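PDB 5ZLI: glutamine synthetase, which is a type I beta glutamine synthetase, a twelve-subunit enzyme whose chain pairs a beta-Grasp domain with a larger catalytic domain. Local coordinates for residues Lys119-His124 / Ala380-Leu385; Lys126-Gly131 / Ala387-Val392; Ser276-His281 / Ser373-Tyr378. All coordinates share one frame; numbering follows the deposited sequence.

Contact 1: Lys119-His124 / Ala380-Leu385; sequences KKALQH and AFAAIL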
# COMPACT_ATOMS: atom_id res chain seq x y z
N LYS B 119 -4.31 60.04 -13.26
CA LYS B 119 -4.58 61.42 -12.88
C LYS B 119 -4.42 62.32 -14.09
O LYS B 119 -5.33 63.10 -14.41
CB LYS B 119 -3.62 61.82 -11.78
CG LYS B 119 -3.83 61.02 -10.55
CD LYS B 119 -2.95 61.51 -9.44
CE LYS B 119 -3.16 60.64 -8.22
NZ LYS B 119 -2.33 61.00 -7.06
N LYS B 120 -3.37 62.11 -14.88
CA LYS B 120 -3.18 62.95 -16.05
C LYS B 120 -4.34 62.79 -17.03
O LYS B 120 -4.69 63.75 -17.75
CB LYS B 120 -1.82 62.60 -16.67
CG LYS B 120 -0.66 63.08 -15.79
CD LYS B 120 0.73 62.73 -16.32
CE LYS B 120 0.86 62.95 -17.80
NZ LYS B 120 0.45 64.31 -18.24
N ALA B 121 -5.01 61.64 -17.02
CA ALA B 121 -6.15 61.42 -17.91
C ALA B 121 -7.41 62.08 -17.40
O ALA B 121 -8.25 62.51 -18.20
CB ALA B 121 -6.40 59.93 -18.10
N LEU B 122 -7.62 62.06 -16.09
CA LEU B 122 -8.74 62.76 -15.50
C LEU B 122 -8.49 64.26 -15.41
O LEU B 122 -9.45 65.03 -15.37
CB LEU B 122 -9.08 62.19 -14.12
CG LEU B 122 -10.14 62.90 -13.28
CD1 LEU B 122 -11.51 62.89 -13.94
CD2 LEU B 122 -10.19 62.27 -11.90
N GLN B 123 -7.24 64.69 -15.38
CA GLN B 123 -7.02 66.12 -15.35
C GLN B 123 -7.10 66.74 -16.74
O GLN B 123 -7.52 67.89 -16.87
CB GLN B 123 -5.70 66.43 -14.65
CG GLN B 123 -5.83 66.61 -13.12
CD GLN B 123 -6.41 65.38 -12.33
OE1 GLN B 123 -6.94 64.42 -12.90
NE2 GLN B 123 -6.29 65.44 -11.01
N HIS B 124 -6.76 65.98 -17.79
CA HIS B 124 -6.95 66.46 -19.16
C HIS B 124 -8.41 66.78 -19.44
O HIS B 124 -8.67 67.60 -20.32
CB HIS B 124 -6.47 65.45 -20.21
CG HIS B 124 -6.88 65.78 -21.61
ND1 HIS B 124 -7.84 65.07 -22.30
CD2 HIS B 124 -6.49 66.78 -22.44
CE1 HIS B 124 -8.01 65.60 -23.50
NE2 HIS B 124 -7.20 66.64 -23.61
N ALA B 380 -6.73 51.17 -18.24
CA ALA B 380 -8.04 50.93 -18.86
C ALA B 380 -8.95 52.16 -18.71
O ALA B 380 -9.47 52.70 -19.71
CB ALA B 380 -8.70 49.69 -18.25
N PHE B 381 -9.16 52.62 -17.48
CA PHE B 381 -10.05 53.77 -17.28
C PHE B 381 -9.51 55.00 -18.00
O PHE B 381 -10.23 55.66 -18.76
CB PHE B 381 -10.24 54.05 -15.80
CG PHE B 381 -10.90 52.95 -15.06
CD1 PHE B 381 -11.58 51.96 -15.75
CD2 PHE B 381 -10.82 52.88 -13.70
CE1 PHE B 381 -12.18 50.95 -15.08
CE2 PHE B 381 -11.42 51.86 -13.02
CZ PHE B 381 -12.10 50.90 -13.71
N ALA B 382 -8.22 55.29 -17.79
CA ALA B 382 -7.59 56.41 -18.47
C ALA B 382 -7.85 56.35 -19.97
O ALA B 382 -8.26 57.34 -20.57
CB ALA B 382 -6.09 56.43 -18.19
N ALA B 383 -7.57 55.21 -20.59
CA ALA B 383 -7.77 55.09 -22.04
C ALA B 383 -9.25 55.18 -22.46
O ALA B 383 -9.59 55.79 -23.47
CB ALA B 383 -7.14 53.78 -22.53
N ILE B 384 -10.16 54.55 -21.71
CA ILE B 384 -11.57 54.69 -22.05
C ILE B 384 -11.99 56.14 -22.06
O ILE B 384 -12.72 56.59 -22.97
CB ILE B 384 -12.43 53.84 -21.11
CG1 ILE B 384 -12.41 52.39 -21.60
CG2 ILE B 384 -13.83 54.39 -21.00
CD1 ILE B 384 -12.71 51.38 -20.55
N LEU B 385 -11.52 56.92 -21.08
CA LEU B 385 -11.90 58.33 -21.06
C LEU B 385 -11.26 59.10 -22.20
O LEU B 385 -11.91 59.93 -22.83
CB LEU B 385 -11.57 58.96 -19.71
CG LEU B 385 -11.85 60.46 -19.74
CD1 LEU B 385 -13.34 60.80 -19.93
CD2 LEU B 385 -11.32 61.10 -18.44
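Ala-121 and Ala-382 meet where helix 114-128 runs beside helix 377-393, and their two methyl groups form the centre of this contact. Over the short segments the axes come within 8.9 Å and point nearly the same way, 26° apart. Small residues at the point of nearest approach go with that spacing: the CA atoms of Ala-121 and Ala-382 are 5.2 Å apart.

The apolar part is small in area. Ala-121 CB points toward the other helix and rests on Ala-382 CB at 3.5 Å, close to Ala-382 CA as well. Ala-382 CB leaves its own helix at a slant to that line, so the methyl of Ala-121 leans against the backbone and the methyl together. One turn further on, Leu-385 closes the interface. Its CG sits anti to the backbone N (chi1 175°), and the branch CD2 is carried across to helix 114-128, 4.2 Å from Leu-122 CA.

The same methyl makes the other kind of contact, apolar against polar. CD2 of Leu-385 lies 3.4 Å from Ala-121 O, which is van der Waals packing against a carbonyl and not a bond. The hydrogen bonds here run within each helix, as in Leu-385 N to Phe-381 O at 2.9 Å.

Beyond the pair, Val-445 and Phe-446 of a neighbouring loop pack on Ala-121 and Ala-382 respectively. The ring of Phe-381 stacks on that of Phe-136 of strand 133-145, so helix 377-393 has the central sheet of the catalytic domain on another flank.

With no hydrogen bond or salt bridge between them, the pairing of these segments rests on the close fit of small apolar groups and one leucine branch.

Contact 2: Lys126-Gly131 / Ala387-Val392; sequences KDSGLG and AGMDGV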
# COMPACT_ATOMS: atom_id res chain seq x y z
N LYS B 126 -10.86 67.96 -17.02
CA LYS B 126 -11.20 69.21 -16.36
C LYS B 126 -10.54 70.39 -17.07
O LYS B 126 -11.12 71.49 -17.10
CB LYS B 126 -10.80 69.14 -14.88
CG LYS B 126 -9.34 68.89 -14.66
CD LYS B 126 -8.97 68.79 -13.19
CE LYS B 126 -8.66 70.16 -12.58
NZ LYS B 126 -7.67 70.02 -11.47
N ASP B 127 -9.37 70.19 -17.69
CA ASP B 127 -8.70 71.29 -18.39
C ASP B 127 -9.41 71.65 -19.67
O ASP B 127 -9.47 72.84 -20.02
CB ASP B 127 -7.26 70.91 -18.74
CG ASP B 127 -6.34 70.81 -17.53
OD1 ASP B 127 -6.83 70.98 -16.39
OD2 ASP B 127 -5.13 70.53 -17.74
N SER B 128 -9.98 70.67 -20.36
CA SER B 128 -10.64 70.91 -21.64
C SER B 128 -12.02 71.52 -21.48
O SER B 128 -12.63 71.88 -22.50
CB SER B 128 -10.72 69.63 -22.47
OG SER B 128 -11.72 68.75 -22.00
N GLY B 129 -12.58 71.55 -20.27
CA GLY B 129 -13.88 72.17 -20.10
C GLY B 129 -15.06 71.30 -20.44
O GLY B 129 -16.20 71.73 -20.23
N LEU B 130 -14.84 70.16 -21.10
CA LEU B 130 -15.94 69.26 -21.44
C LEU B 130 -16.66 68.73 -20.20
O LEU B 130 -17.87 68.47 -20.24
CB LEU B 130 -15.43 68.13 -22.34
CG LEU B 130 -14.83 68.75 -23.60
CD1 LEU B 130 -14.19 67.71 -24.51
CD2 LEU B 130 -15.85 69.62 -24.34
N GLY B 131 -15.91 68.45 -19.12
CA GLY B 131 -16.47 67.92 -17.89
C GLY B 131 -15.70 68.32 -16.64
O GLY B 131 -14.59 68.84 -16.71
N ALA B 387 -10.66 58.02 -25.09
CA ALA B 387 -11.31 57.70 -26.35
C ALA B 387 -12.69 58.31 -26.45
O ALA B 387 -13.14 58.63 -27.55
CB ALA B 387 -11.43 56.19 -26.53
N GLY B 388 -13.39 58.41 -25.32
CA GLY B 388 -14.67 59.08 -25.34
C GLY B 388 -14.53 60.57 -25.58
O GLY B 388 -15.34 61.15 -26.31
N MET B 389 -13.45 61.17 -25.09
CA MET B 389 -13.28 62.61 -25.25
C MET B 389 -12.96 62.96 -26.69
O MET B 389 -13.42 63.99 -27.20
CB MET B 389 -12.19 63.14 -24.33
CG MET B 389 -12.58 63.23 -22.87
SD MET B 389 -11.20 63.84 -21.87
CE MET B 389 -11.12 65.52 -22.49
N ASP B 390 -12.17 62.13 -27.35
CA ASP B 390 -12.00 62.27 -28.79
C ASP B 390 -13.36 62.29 -29.48
O ASP B 390 -13.60 63.10 -30.39
CB ASP B 390 -11.14 61.12 -29.32
CG ASP B 390 -10.44 61.45 -30.61
OD1 ASP B 390 -9.63 62.41 -30.62
OD2 ASP B 390 -10.70 60.76 -31.61
N GLY B 391 -14.29 61.46 -29.01
CA GLY B 391 -15.62 61.41 -29.60
C GLY B 391 -16.37 62.73 -29.48
O GLY B 391 -17.07 63.14 -30.41
N VAL B 392 -16.26 63.38 -28.32
CA VAL B 392 -16.97 64.64 -28.12
C VAL B 392 -16.29 65.77 -28.89
O VAL B 392 -16.95 66.63 -29.48
CB VAL B 392 -17.05 64.97 -26.62
CG1 VAL B 392 -17.59 66.38 -26.42
CG2 VAL B 392 -17.92 63.98 -25.90
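Met-389 is the first residue of 387-392 to meet 126-131, and it does so with the end of its side chain. CG lies anti to the carbonyl carbon (chi1 -74°), the chain runs on extended to SD, and a bend there swings CE toward the end of helix 114-128. CE comes 3.3 Å from Ser-128 OG and 4.1 Å from Ser-128 CB, a methyl against a hydroxymethyl group. The hydroxyl has its polar partner elsewhere: Ser-128 OG is hydrogen-bonded to Leu-125 O, one turn back in its own helix. The same CE of Met-389 also lies 4.3 Å from Leu-130 CD1, so the methyl touches residues before and after Gly-129.

Gly-129 is the first residue to leave helical backbone angles, with a positive phi of 83°, and Leu-130 after it has its CB toward helix 377-393. Both parts belong to the catalytic domain, and the contact joins the last turn of one helix and the loop after it to the flank of the other.

Next along, Asp-390 has its CB pointing away and its OD2 hydrogen-bonded to His-314 NE2, near Tyr-439 of helix 438-441. Val-392, whose backbone N reaches Gly-388 O at 3.1 Å, is the next residue to touch. Its CG1, anti to the backbone N, meets Leu-130 CD1 at 4.1 Å, the two branches reaching toward each other tip to tip.

Contact 3: Ser276-His281 / Ser373-Tyr378; sequences SGMHTH and SSSNPY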
# COMPACT_ATOMS: atom_id res chain seq x y z
N SER B 276 -15.07 35.84 -17.18
CA SER B 276 -15.24 36.91 -16.21
C SER B 276 -15.10 38.24 -16.93
O SER B 276 -14.19 38.42 -17.74
CB SER B 276 -14.24 36.77 -15.08
OG SER B 276 -14.54 35.60 -14.34
N GLY B 277 -16.02 39.16 -16.66
CA GLY B 277 -15.92 40.45 -17.29
C GLY B 277 -15.55 41.51 -16.28
O GLY B 277 -15.65 41.27 -15.07
N MET B 278 -15.07 42.65 -16.77
CA MET B 278 -15.08 43.88 -15.99
C MET B 278 -16.07 44.79 -16.70
O MET B 278 -15.70 45.62 -17.53
CB MET B 278 -13.68 44.52 -15.84
CG MET B 278 -13.65 45.72 -14.89
SD MET B 278 -12.04 46.53 -14.72
CE MET B 278 -11.81 47.14 -16.40
N HIS B 279 -17.35 44.58 -16.41
CA HIS B 279 -18.42 45.44 -16.88
C HIS B 279 -18.24 46.83 -16.27
O HIS B 279 -18.41 47.03 -15.06
CB HIS B 279 -19.77 44.82 -16.53
CG HIS B 279 -19.98 43.48 -17.17
ND1 HIS B 279 -19.37 43.13 -18.36
CD2 HIS B 279 -20.67 42.39 -16.76
CE1 HIS B 279 -19.71 41.89 -18.68
NE2 HIS B 279 -20.49 41.42 -17.72
N THR B 280 -17.85 47.78 -17.10
CA THR B 280 -17.45 49.12 -16.69
C THR B 280 -18.56 50.10 -17.06
O THR B 280 -19.02 50.11 -18.21
CB THR B 280 -16.10 49.48 -17.32
OG1 THR B 280 -15.91 48.71 -18.50
CG2 THR B 280 -14.97 49.11 -16.41
N HIS B 281 -19.01 50.88 -16.09
CA HIS B 281 -20.08 51.85 -16.28
C HIS B 281 -19.50 53.26 -16.27
O HIS B 281 -18.79 53.63 -15.32
CB HIS B 281 -21.14 51.71 -15.17
CG HIS B 281 -21.95 50.44 -15.21
ND1 HIS B 281 -23.27 50.39 -14.81
CD2 HIS B 281 -21.63 49.18 -15.61
CE1 HIS B 281 -23.73 49.16 -14.96
NE2 HIS B 281 -22.76 48.40 -15.44
N SER B 373 -10.69 42.00 -16.10
CA SER B 373 -9.83 42.39 -14.98
C SER B 373 -8.36 42.09 -15.22
O SER B 373 -7.52 42.53 -14.43
CB SER B 373 -10.29 41.71 -13.69
OG SER B 373 -11.68 41.95 -13.45
N SER B 374 -8.01 41.42 -16.31
CA SER B 374 -6.61 41.33 -16.70
C SER B 374 -6.07 42.69 -17.10
O SER B 374 -4.88 42.83 -17.38
CB SER B 374 -6.44 40.28 -17.82
OG SER B 374 -5.84 40.79 -18.99
N SER B 375 -6.95 43.67 -17.23
CA SER B 375 -6.53 45.02 -17.56
C SER B 375 -5.99 45.74 -16.33
O SER B 375 -6.49 45.58 -15.22
CB SER B 375 -7.73 45.76 -18.14
OG SER B 375 -8.79 45.76 -17.19
N ASN B 376 -5.01 46.61 -16.56
CA ASN B 376 -4.66 47.54 -15.51
C ASN B 376 -5.78 48.55 -15.40
O ASN B 376 -6.00 49.32 -16.36
CB ASN B 376 -3.33 48.24 -15.79
CG ASN B 376 -2.83 49.09 -14.61
OD1 ASN B 376 -3.59 49.81 -13.95
ND2 ASN B 376 -1.53 48.98 -14.34
N PRO B 377 -6.51 48.59 -14.28
CA PRO B 377 -7.64 49.52 -14.14
C PRO B 377 -7.29 50.99 -14.39
O PRO B 377 -8.11 51.73 -14.95
CB PRO B 377 -8.10 49.28 -12.69
CG PRO B 377 -6.92 48.66 -12.02
CD PRO B 377 -6.27 47.81 -13.06
N TYR B 378 -6.10 51.42 -14.00
CA TYR B 378 -5.70 52.80 -14.27
C TYR B 378 -5.63 53.05 -15.77
O TYR B 378 -6.34 53.92 -16.31
CB TYR B 378 -4.38 53.09 -13.57
CG TYR B 378 -4.49 52.89 -12.09
CD1 TYR B 378 -5.16 53.82 -11.30
CD2 TYR B 378 -3.92 51.78 -11.48
CE1 TYR B 378 -5.28 53.65 -9.94
CE2 TYR B 378 -4.03 51.61 -10.11
CZ TYR B 378 -4.72 52.56 -9.35
OH TYR B 378 -4.85 52.39 -8.01
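Met-278 reaches from the central mixed sheet of the catalytic domain to Ser-373 and Ser-375, in the link that carries the chain from strand 366-368 into helix 377-393. It stands at the start of strand 278-286, and its side chain bridges strand and link.

The contacts across are van der Waals ones. Near the backbone, Met-278 CB lies 3.9 Å from Ser-373 N and 4.0 Å from Ser-373 OG. The chain then leaves with CG anti to the backbone N (chi1 -174°), runs out extended and bends only at its last bond, which sets Met-278 CE 3.4 Å from Ser-375 OG. Ser-375 thus offers a hydroxyl to a methyl, with SD further off.

Several polar atoms of the link have partners beyond the two segments: Ser-373 OG is hydrogen-bonded to Asn-140 OD1 on the adjacent strand 133-145, and Ser-375 OG to Asp-372 O, just before the segment, which ties the link to itself. Met-278 also shares a backbone hydrogen bond with Pro-371, so strand and link are held together at their beginning too.

The link ends at Asn-376, the N-cap of helix 377-393. Its ND2 is hydrogen-bonded to Ile-34 O in the beta-Grasp region, while its oxygen closes an Asx turn: Asn-376 OD1 takes the N-H of Tyr-378 N at 3.0 Å, in a bent bond of 137° at the hydrogen, with the donor tilted 16° from the carbonyl plane.

In the fold
The segments of all three contacts lie on or lead into helix 377-393: contact 3 in the loop entering it, contact 1 along its first turns, contact 2 near its end. Helix 114-128 shares contacts 1 and 2, whose centres lie about 10 Å apart and which meet where His-124 packs on Met-389. Contact 3 centres about 14 Å from contact 1, joined through Phe-381 on Met-278 and Thr-280 and through Ala-380 on Ser-375, and about 21 Å from contact 2, which it does not touch. Along the chain, 119-124 and 126-131 come first, then 276-281, 373-378, 380-385 and 387-392. One helix therefore ties an early helix and the central sheet together within the catalytic domain.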